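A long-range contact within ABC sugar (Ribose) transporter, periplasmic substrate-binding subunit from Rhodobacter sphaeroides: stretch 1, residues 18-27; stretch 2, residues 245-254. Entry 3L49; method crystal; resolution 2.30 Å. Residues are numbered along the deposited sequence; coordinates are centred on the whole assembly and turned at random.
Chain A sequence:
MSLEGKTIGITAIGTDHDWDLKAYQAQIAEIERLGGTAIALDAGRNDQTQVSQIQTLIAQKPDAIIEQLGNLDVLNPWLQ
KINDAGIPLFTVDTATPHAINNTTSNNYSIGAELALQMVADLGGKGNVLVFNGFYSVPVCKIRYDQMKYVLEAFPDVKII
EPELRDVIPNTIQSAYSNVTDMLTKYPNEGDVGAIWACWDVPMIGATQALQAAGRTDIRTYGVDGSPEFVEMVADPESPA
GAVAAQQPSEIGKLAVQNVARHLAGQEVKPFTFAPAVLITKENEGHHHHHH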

# COMPACT_ATOMS: atom_id res chain seq x y z
N ASP A 18 5.01 -9.05 1.07
CA ASP A 18 4.27 -9.63 2.20
C ASP A 18 2.81 -9.19 2.32
O ASP A 18 1.95 -9.99 2.58
CB ASP A 18 5.00 -9.32 3.50
CG ASP A 18 4.48 -10.09 4.67
OD1 ASP A 18 4.56 -11.33 4.64
OD2 ASP A 18 3.99 -9.48 5.62
N TRP A 19 2.56 -7.92 2.18
CA TRP A 19 1.23 -7.39 2.32
C TRP A 19 0.37 -7.97 1.21
O TRP A 19 -0.70 -8.46 1.46
CB TRP A 19 1.25 -5.86 2.29
CG TRP A 19 -0.03 -5.18 2.67
CD1 TRP A 19 -0.33 -4.60 3.85
CD2 TRP A 19 -1.17 -4.99 1.85
NE1 TRP A 19 -1.56 -4.07 3.82
CE2 TRP A 19 -2.10 -4.29 2.59
CE3 TRP A 19 -1.48 -5.33 0.54
CZ2 TRP A 19 -3.30 -3.96 2.09
CZ3 TRP A 19 -2.66 -4.99 0.06
CH2 TRP A 19 -3.57 -4.32 0.82
N ASP A 20 0.88 -7.92 -0.00
CA ASP A 20 0.16 -8.40 -1.17
C ASP A 20 -0.17 -9.88 -1.07
O ASP A 20 -1.28 -10.28 -1.38
CB ASP A 20 0.97 -8.15 -2.44
CG ASP A 20 0.99 -6.69 -2.84
OD1 ASP A 20 0.74 -5.82 -1.98
OD2 ASP A 20 1.27 -6.41 -4.03
N LEU A 21 0.81 -10.67 -0.63
CA LEU A 21 0.63 -12.11 -0.49
C LEU A 21 -0.42 -12.44 0.56
O LEU A 21 -1.27 -13.30 0.34
CB LEU A 21 1.96 -12.81 -0.18
CG LEU A 21 1.87 -14.33 0.02
CD1 LEU A 21 1.45 -15.04 -1.26
CD2 LEU A 21 3.17 -14.92 0.58
N LYS A 22 -0.37 -11.73 1.70
CA LYS A 22 -1.38 -11.87 2.76
C LYS A 22 -2.81 -11.56 2.31
O LYS A 22 -3.73 -12.29 2.67
CB LYS A 22 -1.01 -11.02 3.99
CG LYS A 22 -0.47 -11.79 5.19
CD LYS A 22 0.94 -12.33 4.98
CE LYS A 22 1.69 -12.46 6.30
NZ LYS A 22 2.03 -11.13 6.89
N ALA A 23 -2.99 -10.48 1.54
CA ALA A 23 -4.31 -10.08 1.07
C ALA A 23 -4.88 -11.08 0.05
O ALA A 23 -6.06 -11.44 0.10
CB ALA A 23 -4.24 -8.69 0.47
N TYR A 24 -4.00 -11.52 -0.85
CA TYR A 24 -4.32 -12.45 -1.93
C TYR A 24 -4.73 -13.82 -1.39
O TYR A 24 -5.73 -14.39 -1.82
CB TYR A 24 -3.10 -12.57 -2.83
CG TYR A 24 -3.25 -13.33 -4.12
CD1 TYR A 24 -2.77 -14.63 -4.24
CD2 TYR A 24 -3.84 -12.74 -5.24
CE1 TYR A 24 -2.88 -15.33 -5.44
CE2 TYR A 24 -3.96 -13.44 -6.44
CZ TYR A 24 -3.48 -14.73 -6.53
OH TYR A 24 -3.58 -15.43 -7.70
N GLN A 25 -3.96 -14.31 -0.42
CA GLN A 25 -4.19 -15.60 0.22
C GLN A 25 -5.48 -15.60 1.02
O GLN A 25 -6.19 -16.61 1.06
CB GLN A 25 -3.04 -15.91 1.17
CG GLN A 25 -2.47 -17.29 1.06
CD GLN A 25 -1.12 -17.28 0.38
OE1 GLN A 25 -0.08 -17.20 1.05
NE2 GLN A 25 -1.12 -17.35 -0.94
N ALA A 26 -5.76 -14.47 1.68
CA ALA A 26 -6.96 -14.29 2.52
C ALA A 26 -8.24 -14.33 1.70
O ALA A 26 -9.26 -14.88 2.16
CB ALA A 26 -6.87 -12.99 3.29
N GLN A 27 -8.19 -13.74 0.50
CA GLN A 27 -9.29 -13.79 -0.45
C GLN A 27 -9.60 -15.22 -0.88
O GLN A 27 -10.75 -15.65 -0.81
CB GLN A 27 -8.98 -12.93 -1.68
CG GLN A 27 -9.19 -11.45 -1.45
CD GLN A 27 -8.48 -10.62 -2.49
OE1 GLN A 27 -8.98 -10.42 -3.58
NE2 GLN A 27 -7.30 -10.13 -2.15
N ALA A 245 0.82 0.09 10.77
CA ALA A 245 0.62 -1.34 10.60
C ALA A 245 -0.81 -1.71 10.23
O ALA A 245 -1.73 -1.55 11.03
CB ALA A 245 1.03 -2.07 11.85
N GLN A 246 -0.97 -2.24 9.01
CA GLN A 246 -2.28 -2.62 8.47
C GLN A 246 -2.61 -4.09 8.69
O GLN A 246 -1.77 -4.86 9.13
CB GLN A 246 -2.30 -2.36 6.96
CG GLN A 246 -2.12 -0.92 6.53
CD GLN A 246 -2.28 -0.79 5.04
OE1 GLN A 246 -3.38 -0.54 4.54
NE2 GLN A 246 -1.20 -1.02 4.31
N GLN A 247 -3.84 -4.48 8.35
CA GLN A 247 -4.24 -5.89 8.41
C GLN A 247 -4.67 -6.45 7.04
O GLN A 247 -5.87 -6.58 6.79
CB GLN A 247 -5.37 -6.06 9.43
CG GLN A 247 -5.02 -5.66 10.85
CD GLN A 247 -6.24 -5.30 11.68
OE1 GLN A 247 -7.34 -5.79 11.43
NE2 GLN A 247 -6.05 -4.45 12.67
N PRO A 248 -3.69 -6.76 6.15
CA PRO A 248 -4.02 -7.30 4.82
C PRO A 248 -4.86 -8.58 4.83
O PRO A 248 -5.76 -8.72 4.00
CB PRO A 248 -2.65 -7.56 4.19
CG PRO A 248 -1.69 -7.57 5.32
CD PRO A 248 -2.23 -6.58 6.29
N SER A 249 -4.59 -9.47 5.78
CA SER A 249 -5.40 -10.68 5.95
C SER A 249 -6.86 -10.37 6.30
O SER A 249 -7.76 -11.08 5.84
CB SER A 249 -4.78 -11.61 6.99
OG SER A 249 -3.61 -12.22 6.47
N GLU A 250 -7.08 -9.31 7.08
CA GLU A 250 -8.45 -8.86 7.34
C GLU A 250 -9.11 -8.23 6.13
O GLU A 250 -10.27 -8.53 5.85
CB GLU A 250 -8.51 -7.88 8.51
CG GLU A 250 -8.78 -8.57 9.82
CD GLU A 250 -10.16 -9.19 9.91
OE1 GLU A 250 -10.24 -10.38 10.30
OE2 GLU A 250 -11.16 -8.50 9.62
N ILE A 251 -8.36 -7.37 5.44
CA ILE A 251 -8.83 -6.69 4.23
C ILE A 251 -9.32 -7.70 3.17
O ILE A 251 -10.43 -7.57 2.66
CB ILE A 251 -7.74 -5.72 3.66
CG1 ILE A 251 -7.76 -4.40 4.44
CG2 ILE A 251 -7.95 -5.43 2.20
CD1 ILE A 251 -6.37 -3.77 4.67
N GLY A 252 -8.51 -8.72 2.89
CA GLY A 252 -8.88 -9.76 1.94
C GLY A 252 -10.14 -10.51 2.33
O GLY A 252 -11.03 -10.72 1.50
N LYS A 253 -10.20 -10.89 3.61
CA LYS A 253 -11.36 -11.58 4.19
C LYS A 253 -12.64 -10.76 4.07
O LYS A 253 -13.68 -11.30 3.70
CB LYS A 253 -11.11 -11.85 5.67
CG LYS A 253 -11.62 -13.18 6.13
CD LYS A 253 -11.75 -13.25 7.64
CE LYS A 253 -11.66 -14.69 8.12
NZ LYS A 253 -12.82 -15.07 8.96
N LEU A 254 -12.54 -9.47 4.35
CA LEU A 254 -13.70 -8.57 4.39
C LEU A 254 -14.25 -8.26 3.00
O LEU A 254 -15.46 -8.10 2.84
CB LEU A 254 -13.33 -7.26 5.10
CG LEU A 254 -13.19 -7.21 6.62
CD1 LEU A 254 -12.39 -5.98 7.03
CD2 LEU A 254 -14.56 -7.23 7.30
O HOH W 1 -3.59 -14.12 4.61

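This is a close helix-to-helix packing contact, built from small residues and a CH-pi contact between Pro-248 and Trp-19, with no direct hydrogen bond between the two stretches. The helices 18-27 and 248-254 run in roughly the same direction, 33° apart. Their axes come within 7.2 Å of each other, which is close for two helices. Together the stretches bury 479 Å².

The closeness depends on Gly-252. Its CA lies 4.7 Å from Ala-23 CA and 3.8 Å from Ala-23 O. A CB placed on Gly-252 would point toward the first helix, 2.5 Å from Ala-23 O and 2.8 Å from Ala-26 CB. Both distances are clashes. The first helix also presents small side chains here. Ala-26 points its CB toward the second helix, where it packs 4.0 Å from Gly-252 CA and 3.3 Å from Ser-249 O. The backbones also meet in a CA-H...O contact, with Ala-23 CA 3.5 Å from Pro-248 O. Pro-248 O also accepts the helical hydrogen bond from Gly-252 N, at 3.0 Å.

Pro-248 opens the second helix, directly after the N-cap residue Gln-247. It packs over one face of the Trp-19 ring. Pro-248 CB sits 3.6 Å from the centroid of the five-membered ring of Trp-19 and only 5° off the ring normal, a well-centred CH-pi contact. Pro-248 CG is 3.6 Å from Trp-19 CD1. Ile-251 adds an apolar contact, with its CD1 4.0 Å from Trp-19 CZ2.

Trp-19 NE1 and Gln-246 NE2 are 3.1 Å apart, but both are donors, so this is not a hydrogen bond. Gln-246 NE2 is hydrogen-bonded elsewhere in the structure.

At the more exposed side, Lys-22 lays its aliphatic part against the second helix. Its CB is 3.8 Å from Pro-248 CG, and its CG is 3.4 Å from Ser-249 OG. The end of the chain leads away, and Lys-22 NZ forms a salt bridge with Asp-18 OD2 at 2.9 Å. One water links the helices. The oxygen of water 1 is 2.7 Å from Lys-22 O, to which the water donates, and 2.7 Å from Ser-249 OG, with which it also hydrogen-bonds. This bridge gives the pair a polar link that direct contacts do not provide.

Gln-27 packs its CG 3.6 Å from Gly-252 O. Its NE2 turns back along its own helix and donates to Ala-23 O at 2.9 Å.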